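PDB 4GF2: erythrocyte binding antigen 140 from Plasmodium falciparum, which probably binds a receptor on the host red blood cell through paired Duffy-binding-like domains, as an adhesin used during erythrocyte invasion. Local coordinates for residues 529-532 against 533-536; 484-487 against 488-492; 580-583 against 584-587. The protein carries 3 engineered substitutions. One frame throughout, in Å; residues are numbered along the deposited sequence.

Interaction 1: residues 529-532 against 533-536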
ATOM      1  N   ILE A 529      24.960 -38.691 -17.214  1.00 66.64           N
ATOM      2  CA  ILE A 529      24.607 -39.603 -16.134  1.00 65.55           C
ATOM      3  C   ILE A 529      25.590 -39.519 -14.970  1.00 66.98           C
ATOM      4  O   ILE A 529      25.203 -39.676 -13.811  1.00 67.97           O
ATOM      5  CB  ILE A 529      24.527 -41.060 -16.636  1.00 66.64           C
ATOM      6  CG1 ILE A 529      23.770 -41.929 -15.629  1.00 66.48           C
ATOM      7  CG2 ILE A 529      25.923 -41.618 -16.902  1.00 68.58           C
ATOM      8  CD1 ILE A 529      22.321 -41.523 -15.437  1.00 64.60           C
ATOM      9  N   ASP A 530      26.859 -39.270 -15.273  1.00 69.64           N
ATOM     10  CA  ASP A 530      27.865 -39.125 -14.228  1.00 73.13           C
ATOM     11  C   ASP A 530      27.622 -37.834 -13.451  1.00 70.91           C
ATOM     12  O   ASP A 530      27.771 -37.795 -12.230  1.00 72.80           O
ATOM     13  CB  ASP A 530      29.277 -39.136 -14.818  1.00 81.15           C
ATOM     14  CG  ASP A 530      29.670 -40.498 -15.368  1.00 89.06           C
ATOM     15  OD1 ASP A 530      29.006 -41.500 -15.021  1.00 90.22           O
ATOM     16  OD2 ASP A 530      30.648 -40.570 -16.142  1.00 94.40           O
ATOM     17  N   LEU A 531      27.235 -36.781 -14.164  1.00 68.46           N
ATOM     18  CA  LEU A 531      26.946 -35.506 -13.529  1.00 65.44           C
ATOM     19  C   LEU A 531      25.761 -35.647 -12.584  1.00 65.43           C
ATOM     20  O   LEU A 531      25.779 -35.129 -11.468  1.00 66.11           O
ATOM     21  CB  LEU A 531      26.655 -34.433 -14.581  1.00 64.15           C
ATOM     22  CG  LEU A 531      26.190 -33.081 -14.031  1.00 63.04           C
ATOM     23  CD1 LEU A 531      27.251 -32.460 -13.135  1.00 61.90           C
ATOM     24  CD2 LEU A 531      25.821 -32.135 -15.166  1.00 66.01           C
ATOM     25  N   LYS A 532      24.729 -36.356 -13.031  1.00 65.79           N
ATOM     26  CA  LYS A 532      23.530 -36.533 -12.226  1.00 64.36           C
ATOM     27  C   LYS A 532      23.832 -37.435 -11.037  1.00 62.83           C
ATOM     28  O   LYS A 532      23.241 -37.288  -9.968  1.00 60.64           O
ATOM     29  CB  LYS A 532      22.390 -37.123 -13.063  1.00 67.42           C
ATOM     30  CG  LYS A 532      22.048 -36.328 -14.324  1.00 68.89           C
ATOM     31  CD  LYS A 532      21.664 -34.882 -14.031  1.00 66.97           C
ATOM     32  CE  LYS A 532      20.305 -34.773 -13.358  1.00 64.29           C
ATOM     33  NZ  LYS A 532      19.921 -33.352 -13.121  1.00 61.20           N
ATOM     34  N   LYS A 533      24.761 -38.367 -11.227  1.00 64.87           N
ATOM     35  CA  LYS A 533      25.155 -39.280 -10.163  1.00 67.86           C
ATOM     36  C   LYS A 533      25.774 -38.521  -8.995  1.00 64.51           C
ATOM     37  O   LYS A 533      25.475 -38.806  -7.837  1.00 65.46           O
ATOM     38  CB  LYS A 533      26.146 -40.320 -10.688  1.00 75.16           C
ATOM     39  CG  LYS A 533      26.623 -41.298  -9.626  1.00 81.52           C
ATOM     40  CD  LYS A 533      27.628 -42.291 -10.188  1.00 88.43           C
ATOM     41  CE  LYS A 533      28.209 -43.178  -9.096  1.00 93.90           C
ATOM     42  NZ  LYS A 533      27.173 -44.009  -8.419  1.00 96.89           N
ATOM     43  N   SER A 534      26.638 -37.558  -9.295  1.00 61.49           N
ATOM     44  CA  SER A 534      27.247 -36.753  -8.241  1.00 60.85           C
ATOM     45  C   SER A 534      26.198 -35.897  -7.533  1.00 55.95           C
ATOM     46  O   SER A 534      26.227 -35.763  -6.308  1.00 54.12           O
ATOM     47  CB  SER A 534      28.385 -35.885  -8.791  1.00 65.78           C
ATOM     48  OG  SER A 534      27.965 -35.073  -9.871  1.00 67.94           O
ATOM     49  N   GLU A 535      25.265 -35.340  -8.298  1.00 54.53           N
ATOM     50  CA  GLU A 535      24.199 -34.526  -7.727  1.00 53.85           C
ATOM     51  C   GLU A 535      23.377 -35.378  -6.770  1.00 57.34           C
ATOM     52  O   GLU A 535      23.047 -34.956  -5.660  1.00 59.24           O
ATOM     53  CB  GLU A 535      23.294 -33.977  -8.826  1.00 52.61           C
ATOM     54  CG  GLU A 535      23.973 -33.002  -9.764  1.00 52.65           C
ATOM     55  CD  GLU A 535      23.085 -32.617 -10.932  1.00 54.28           C
ATOM     56  OE1 GLU A 535      21.955 -33.142 -11.015  1.00 54.35           O
ATOM     57  OE2 GLU A 535      23.512 -31.791 -11.765  1.00 55.47           O
ATOM     58  N   TYR A 536      23.054 -36.585  -7.222  1.00 58.10           N
ATOM     59  CA  TYR A 536      22.301 -37.540  -6.426  1.00 58.71           C
ATOM     60  C   TYR A 536      23.020 -37.847  -5.119  1.00 60.56           C
ATOM     61  O   TYR A 536      22.418 -37.814  -4.049  1.00 61.21           O
ATOM     62  CB  TYR A 536      22.100 -38.827  -7.226  1.00 60.85           C
ATOM     63  CG  TYR A 536      21.518 -39.971  -6.430  1.00 65.02           C
ATOM     64  CD1 TYR A 536      20.144 -40.124  -6.298  1.00 66.88           C
ATOM     65  CD2 TYR A 536      22.341 -40.904  -5.819  1.00 67.50           C
ATOM     66  CE1 TYR A 536      19.608 -41.174  -5.575  1.00 70.23           C
ATOM     67  CE2 TYR A 536      21.813 -41.956  -5.094  1.00 70.75           C
ATOM     68  CZ  TYR A 536      20.447 -42.086  -4.977  1.00 72.27           C
ATOM     69  OH  TYR A 536      19.918 -43.130  -4.254  1.00 75.39           O
TER

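Interaction 2: residues 484-487 against 488-492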
ATOM      1  N   LYS A 484      12.896 -33.849  -4.243  1.00 56.58           N
ATOM      2  CA  LYS A 484      11.850 -34.479  -5.041  1.00 57.95           C
ATOM      3  C   LYS A 484      11.774 -33.857  -6.433  1.00 57.83           C
ATOM      4  O   LYS A 484      11.602 -34.564  -7.426  1.00 62.41           O
ATOM      5  CB  LYS A 484      10.494 -34.365  -4.341  1.00 59.89           C
ATOM      6  CG  LYS A 484       9.361 -33.969  -5.271  1.00 64.36           C
ATOM      7  CD  LYS A 484       8.002 -34.095  -4.600  1.00 73.37           C
ATOM      8  CE  LYS A 484       7.002 -33.117  -5.194  1.00 78.69           C
ATOM      9  NZ  LYS A 484       6.931 -33.202  -6.679  1.00 82.13           N
ATOM     10  N   GLU A 485      11.895 -32.534  -6.504  1.00 54.09           N
ATOM     11  CA  GLU A 485      11.880 -31.834  -7.783  1.00 51.93           C
ATOM     12  C   GLU A 485      13.009 -32.358  -8.664  1.00 50.97           C
ATOM     13  O   GLU A 485      12.848 -32.515  -9.874  1.00 50.05           O
ATOM     14  CB  GLU A 485      12.029 -30.321  -7.574  1.00 49.42           C
ATOM     15  CG  GLU A 485      11.841 -29.485  -8.841  1.00 49.57           C
ATOM     16  CD  GLU A 485      12.036 -27.991  -8.604  1.00 48.03           C
ATOM     17  OE1 GLU A 485      12.189 -27.581  -7.432  1.00 49.25           O
ATOM     18  OE2 GLU A 485      12.035 -27.224  -9.593  1.00 47.05           O
ATOM     19  N   TRP A 486      14.153 -32.627  -8.044  1.00 51.76           N
ATOM     20  CA  TRP A 486      15.304 -33.156  -8.760  1.00 51.06           C
ATOM     21  C   TRP A 486      14.998 -34.553  -9.288  1.00 53.12           C
ATOM     22  O   TRP A 486      15.321 -34.879 -10.430  1.00 54.27           O
ATOM     23  CB  TRP A 486      16.527 -33.192  -7.843  1.00 49.37           C
ATOM     24  CG  TRP A 486      17.730 -33.813  -8.473  1.00 50.26           C
ATOM     25  CD1 TRP A 486      18.767 -33.164  -9.071  1.00 48.95           C
ATOM     26  CD2 TRP A 486      18.023 -35.212  -8.567  1.00 54.69           C
ATOM     27  NE1 TRP A 486      19.690 -34.070  -9.532  1.00 51.46           N
ATOM     28  CE2 TRP A 486      19.256 -35.336  -9.235  1.00 54.74           C
ATOM     29  CE3 TRP A 486      17.363 -36.372  -8.153  1.00 58.00           C
ATOM     30  CZ2 TRP A 486      19.839 -36.570  -9.502  1.00 56.75           C
ATOM     31  CZ3 TRP A 486      17.945 -37.598  -8.417  1.00 59.80           C
ATOM     32  CH2 TRP A 486      19.169 -37.687  -9.085  1.00 58.85           C
ATOM     33  N   GLY A 487      14.370 -35.371  -8.450  1.00 54.26           N
ATOM     34  CA  GLY A 487      13.981 -36.714  -8.839  1.00 56.49           C
ATOM     35  C   GLY A 487      13.129 -36.714 -10.095  1.00 56.59           C
ATOM     36  O   GLY A 487      13.483 -37.348 -11.093  1.00 57.58           O
ATOM     37  N   ASP A 488      12.008 -36.000 -10.050  1.00 57.06           N
ATOM     38  CA  ASP A 488      11.111 -35.920 -11.197  1.00 60.09           C
ATOM     39  C   ASP A 488      11.848 -35.427 -12.436  1.00 57.73           C
ATOM     40  O   ASP A 488      11.607 -35.906 -13.543  1.00 59.34           O
ATOM     41  CB  ASP A 488       9.933 -34.993 -10.899  1.00 64.27           C
ATOM     42  CG  ASP A 488       8.946 -35.598  -9.925  1.00 71.14           C
ATOM     43  OD1 ASP A 488       8.893 -36.841  -9.829  1.00 72.20           O
ATOM     44  OD2 ASP A 488       8.217 -34.831  -9.262  1.00 75.62           O
ATOM     45  N   ASP A 489      12.744 -34.463 -12.243  1.00 55.64           N
ATOM     46  CA  ASP A 489      13.506 -33.901 -13.347  1.00 57.16           C
ATOM     47  C   ASP A 489      14.450 -34.948 -13.918  1.00 62.12           C
ATOM     48  O   ASP A 489      14.596 -35.067 -15.132  1.00 66.75           O
ATOM     49  CB  ASP A 489      14.297 -32.678 -12.880  1.00 52.26           C
ATOM     50  CG  ASP A 489      15.137 -32.069 -13.985  1.00 50.89           C
ATOM     51  OD1 ASP A 489      14.552 -31.496 -14.925  1.00 50.39           O
ATOM     52  OD2 ASP A 489      16.380 -32.154 -13.912  1.00 49.28           O
ATOM     53  N   PHE A 490      15.083 -35.712 -13.036  1.00 60.51           N
ATOM     54  CA  PHE A 490      16.034 -36.736 -13.450  1.00 60.53           C
ATOM     55  C   PHE A 490      15.338 -37.850 -14.219  1.00 61.54           C
ATOM     56  O   PHE A 490      15.692 -38.148 -15.359  1.00 60.52           O
ATOM     57  CB  PHE A 490      16.756 -37.318 -12.233  1.00 60.59           C
ATOM     58  CG  PHE A 490      17.512 -38.584 -12.525  1.00 63.60           C
ATOM     59  CD1 PHE A 490      18.676 -38.556 -13.272  1.00 65.77           C
ATOM     60  CD2 PHE A 490      17.058 -39.804 -12.047  1.00 66.01           C
ATOM     61  CE1 PHE A 490      19.374 -39.719 -13.542  1.00 69.51           C
ATOM     62  CE2 PHE A 490      17.753 -40.970 -12.313  1.00 69.71           C
ATOM     63  CZ  PHE A 490      18.912 -40.928 -13.061  1.00 71.48           C
ATOM     64  N   CYS A 491      14.345 -38.465 -13.586  1.00 64.32           N
ATOM     65  CA  CYS A 491      13.597 -39.549 -14.207  1.00 68.79           C
ATOM     66  C   CYS A 491      13.042 -39.128 -15.565  1.00 74.10           C
ATOM     67  O   CYS A 491      13.113 -39.885 -16.531  1.00 77.67           O
ATOM     68  CB  CYS A 491      12.460 -40.004 -13.291  1.00 67.76           C
ATOM     69  SG  CYS A 491      13.028 -40.725 -11.733  1.00 68.69           S
ATOM     70  N   GLU A 492      12.498 -37.917 -15.633  1.00 75.27           N
ATOM     71  CA  GLU A 492      11.926 -37.410 -16.875  1.00 80.43           C
ATOM     72  C   GLU A 492      12.978 -37.372 -17.976  1.00 81.15           C
ATOM     73  O   GLU A 492      12.805 -37.982 -19.029  1.00 85.23           O
ATOM     74  CB  GLU A 492      11.341 -36.010 -16.669  1.00 83.82           C
ATOM     75  CG  GLU A 492      10.757 -35.391 -17.933  1.00 92.23           C
ATOM     76  CD  GLU A 492      10.187 -34.002 -17.701  1.00 97.43           C
ATOM     77  OE1 GLU A 492      10.339 -33.470 -16.580  1.00 97.18           O
ATOM     78  OE2 GLU A 492       9.587 -33.441 -18.642  1.00102.00           O
TER
HETATM   79  O   HOH W   1      17.382 -33.589 -12.252  1.00 48.82           O

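Interaction 3: residues 580-583 against 584-587. Engineered in segment 584-587: A587 (natural residue Ser).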
ATOM      1  N   ASP A 580      18.571 -48.737  -8.723  1.00115.87           N
ATOM      2  CA  ASP A 580      19.533 -49.822  -8.612  1.00118.26           C
ATOM      3  C   ASP A 580      20.935 -49.237  -8.654  1.00113.98           C
ATOM      4  O   ASP A 580      21.111 -48.021  -8.556  1.00108.35           O
ATOM      5  CB  ASP A 580      19.352 -50.804  -9.769  1.00122.84           C
ATOM      6  CG  ASP A 580      17.906 -51.203  -9.977  1.00127.27           C
ATOM      7  OD1 ASP A 580      17.112 -51.088  -9.021  1.00128.64           O
ATOM      8  OD2 ASP A 580      17.564 -51.631 -11.100  1.00130.10           O
ATOM      9  N   ASP A 581      21.934 -50.100  -8.799  1.00117.83           N
ATOM     10  CA  ASP A 581      23.294 -49.640  -9.039  1.00117.80           C
ATOM     11  C   ASP A 581      23.534 -49.574 -10.544  1.00113.38           C
ATOM     12  O   ASP A 581      24.573 -49.098 -11.001  1.00112.75           O
ATOM     13  CB  ASP A 581      24.311 -50.567  -8.375  1.00127.01           C
ATOM     14  CG  ASP A 581      25.568 -49.834  -7.945  1.00129.74           C
ATOM     15  OD1 ASP A 581      26.527 -49.765  -8.744  1.00131.66           O
ATOM     16  OD2 ASP A 581      25.597 -49.319  -6.806  1.00129.90           O
ATOM     17  N   LYS A 582      22.558 -50.056 -11.307  1.00110.71           N
ATOM     18  CA  LYS A 582      22.602 -49.974 -12.761  1.00107.55           C
ATOM     19  C   LYS A 582      22.052 -48.637 -13.250  1.00103.07           C
ATOM     20  O   LYS A 582      22.397 -48.181 -14.338  1.00103.40           O
ATOM     21  CB  LYS A 582      21.787 -51.113 -13.381  1.00109.13           C
ATOM     22  CG  LYS A 582      22.293 -52.508 -13.048  1.00112.53           C
ATOM     23  CD  LYS A 582      21.400 -53.576 -13.664  1.00115.50           C
ATOM     24  CE  LYS A 582      21.946 -54.973 -13.416  1.00120.79           C
ATOM     25  NZ  LYS A 582      21.072 -56.027 -14.004  1.00125.45           N
ATOM     26  N   ILE A 583      21.200 -48.014 -12.442  1.00 99.11           N
ATOM     27  CA  ILE A 583      20.501 -46.800 -12.851  1.00 94.07           C
ATOM     28  C   ILE A 583      21.459 -45.713 -13.331  1.00 86.06           C
ATOM     29  O   ILE A 583      21.169 -44.998 -14.292  1.00 82.29           O
ATOM     30  CB  ILE A 583      19.638 -46.235 -11.702  1.00 96.41           C
ATOM     31  CG1 ILE A 583      18.691 -45.152 -12.224  1.00 94.73           C
ATOM     32  CG2 ILE A 583      20.517 -45.679 -10.596  1.00 96.92           C
ATOM     33  CD1 ILE A 583      17.617 -45.674 -13.151  1.00 97.62           C
ATOM     34  N   PHE A 584      22.603 -45.592 -12.664  1.00 84.27           N
ATOM     35  CA  PHE A 584      23.579 -44.566 -13.015  1.00 81.56           C
ATOM     36  C   PHE A 584      24.692 -45.115 -13.899  1.00 87.81           C
ATOM     37  O   PHE A 584      25.738 -44.487 -14.049  1.00 87.41           O
ATOM     38  CB  PHE A 584      24.180 -43.938 -11.754  1.00 76.32           C
ATOM     39  CG  PHE A 584      23.197 -43.136 -10.953  1.00 71.46           C
ATOM     40  CD1 PHE A 584      22.625 -41.989 -11.483  1.00 68.71           C
ATOM     41  CD2 PHE A 584      22.845 -43.523  -9.672  1.00 71.13           C
ATOM     42  CE1 PHE A 584      21.718 -41.248 -10.749  1.00 66.91           C
ATOM     43  CE2 PHE A 584      21.939 -42.784  -8.934  1.00 69.29           C
ATOM     44  CZ  PHE A 584      21.376 -41.646  -9.473  1.00 67.18           C
ATOM     45  N   ASN A 585      24.465 -46.287 -14.487  1.00 94.61           N
ATOM     46  CA  ASN A 585      25.423 -46.857 -15.422  1.00101.32           C
ATOM     47  C   ASN A 585      25.753 -45.864 -16.524  1.00101.29           C
ATOM     48  O   ASN A 585      24.902 -45.080 -16.945  1.00 99.01           O
ATOM     49  CB  ASN A 585      24.883 -48.145 -16.046  1.00108.46           C
ATOM     50  CG  ASN A 585      24.996 -49.334 -15.117  1.00115.29           C
ATOM     51  OD1 ASN A 585      25.738 -49.305 -14.135  1.00116.21           O
ATOM     52  ND2 ASN A 585      24.263 -50.399 -15.431  1.00120.51           N
ATOM     53  N   GLU A 586      26.993 -45.910 -16.997  1.00105.43           N
ATOM     54  CA  GLU A 586      27.436 -45.023 -18.063  1.00108.40           C
ATOM     55  C   GLU A 586      26.595 -45.218 -19.326  1.00109.16           C
ATOM     56  O   GLU A 586      26.695 -44.443 -20.276  1.00108.70           O
ATOM     57  CB  GLU A 586      28.921 -45.252 -18.342  1.00114.99           C
ATOM     58  CG  GLU A 586      29.830 -44.595 -17.310  1.00117.02           C
ATOM     59  CD  GLU A 586      31.259 -45.100 -17.370  1.00122.40           C
ATOM     60  OE1 GLU A 586      31.516 -46.075 -18.109  1.00127.52           O
ATOM     61  OE2 GLU A 586      32.122 -44.524 -16.675  1.00121.51           O
ATOM     62  N   ALA A 587      25.763 -46.256 -19.324  1.00110.14           N
ATOM     63  CA  ALA A 587      24.790 -46.470 -20.388  1.00109.36           C
ATOM     64  C   ALA A 587      23.640 -47.321 -19.854  1.00110.33           C
ATOM     65  O   ALA A 587      23.858 -48.200 -19.022  1.00112.71           O
ATOM     66  CB  ALA A 587      25.448 -47.151 -21.577  1.00111.42           C
TER

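Interaction 1: residues 529-532 against 533-536
K532 and E535 meet one turn apart in helix 518-548, an i to i+3 salt bridge in the second Duffy-binding-like region of this largely helical adhesin. K532 folds back on itself: bends at chi2 (-58°) and chi3 (-71°) bring its ammonium round to the carboxylate, with NZ 2.9 Å from E535 OE1 on that oxygen's syn lone pair. The same OE1 accepts a hydrogen bond from W486 on helix 478-508, so two donors hold the carboxylate, and this pairing would favour its charged form. A glutamate suits the site because its chain, extended beyond CG, carries OE1 out to where the lysine and the indole N-H both reach it.

The backbone bonds are regular i to i+4 links, K533 N to I529 O (2.9 Å) and Y536 N to K532 O (2.8 Å) among them. To these S534 adds a side-chain bond characteristic of serine within a helix: OG, lodged between its own backbone N and carbonyl carbon (chi1 55°), donates to L531 O at 2.7 Å. That carbonyl also receives E535 N, and both donors approach from one face of its plane. OG is also hydrogen-bonded to a glycerol, probably from the crystallisation liquor.

Apolar packing comes from buried I529, against F490 of helix 478-508. Exposed L531 passes the other carboxylate oxygen in plain van der Waals contact, its CG 3.7 Å from E535 OE2.

Interaction 2: residues 484-487 against 488-492
W486 and F490 stand one turn apart on helix 478-508, an i to i+4 aromatic pair on a long helix of the second Duffy-binding-like region. From its CB, F490 begins with a CH-pi contact: CB sits over the face of the W486 six-membered ring, 4.0 Å from its centroid and 10° off the normal. Next along, CG lies 3.9 Å from W486 CH2. Both side chains leave with CG opposite the backbone nitrogen (chi1 167° in F490), so the rings run side by side, 6° from parallel but slid until they barely overlap. The far end of the F490 ring meets F584. Flat rings suit this buried side, and the indole's one polar atom, NE1, has its partner in E535 on helix 518-548.

On the polar side, K484 NZ and D488 OD2 form a weak salt bridge at 3.3 Å, while D488 OD1 accepts from the backbone of E573. G487 is buried in the helix and its O takes the amide of C491, whose sulfur is joined to C574 in a disulfide. D489 OD2 accepts from the indole N-H of W326, and one water donates to W486 O at 3.0 Å.

Interaction 3: residues 580-583 against 584-587
I583 and F584 sit at the two central positions of a type I beta turn, K582 to N585, in the loop between helices 563-570 and 592-595. The close packing is on their side. I583 CG2 lies over the face of the F584 ring, 3.8 Å from its centroid and 29° off the normal, a CH-pi contact between sequence neighbours; within the ring, CG2 comes nearest to CD2, 3.3 Å away. In I583, CG1 takes the place opposite the backbone nitrogen (chi1 -168°), which leaves CG2 as the branch that meets the ring. F584 then reaches inward to Y536 of helix 518-548 and F490 of helix 478-508, while I583 touches V577. A branched aliphatic residue followed by an aromatic one suits a turn whose buried side packs on the neighbouring loop and helices. The turn is closed by N585 N donating to K582 O at 2.8 Å, with the donor well above the carbonyl plane.

The other side is looser and turned to solvent. D581 and K582 are exposed, and the lysine chain runs out extended beyond CG, touching N589. The side chains of K582 and N585 lie alongside each other, pointing the same way.

The chemistry thus divides by side: one backbone hydrogen bond fixes the bend, and apolar contacts seat its inner face on the neighbouring loop and helices, with charged side chains left in water.

How the interactions relate
All three contacts belong to the C-terminal end of the chain, and all three touch one another. Interactions 1 and 2 lie on consecutive helices, 518-548 and 478-508, and are partly buried; interaction 3 is a surface turn without regular secondary structure. The helical contacts share regular i to i+4 backbone bonds but differ in side chains: a salt bridge and serine bond in the first, an aromatic pair with a weak ion pair in the second. A hydrogen bond and side-chain packing join the two helices, whereas the loop 580-587 meets them by packing: besides its aromatic contacts, I529 CG1 lies 3.6 Å from both F584 O and N585 O.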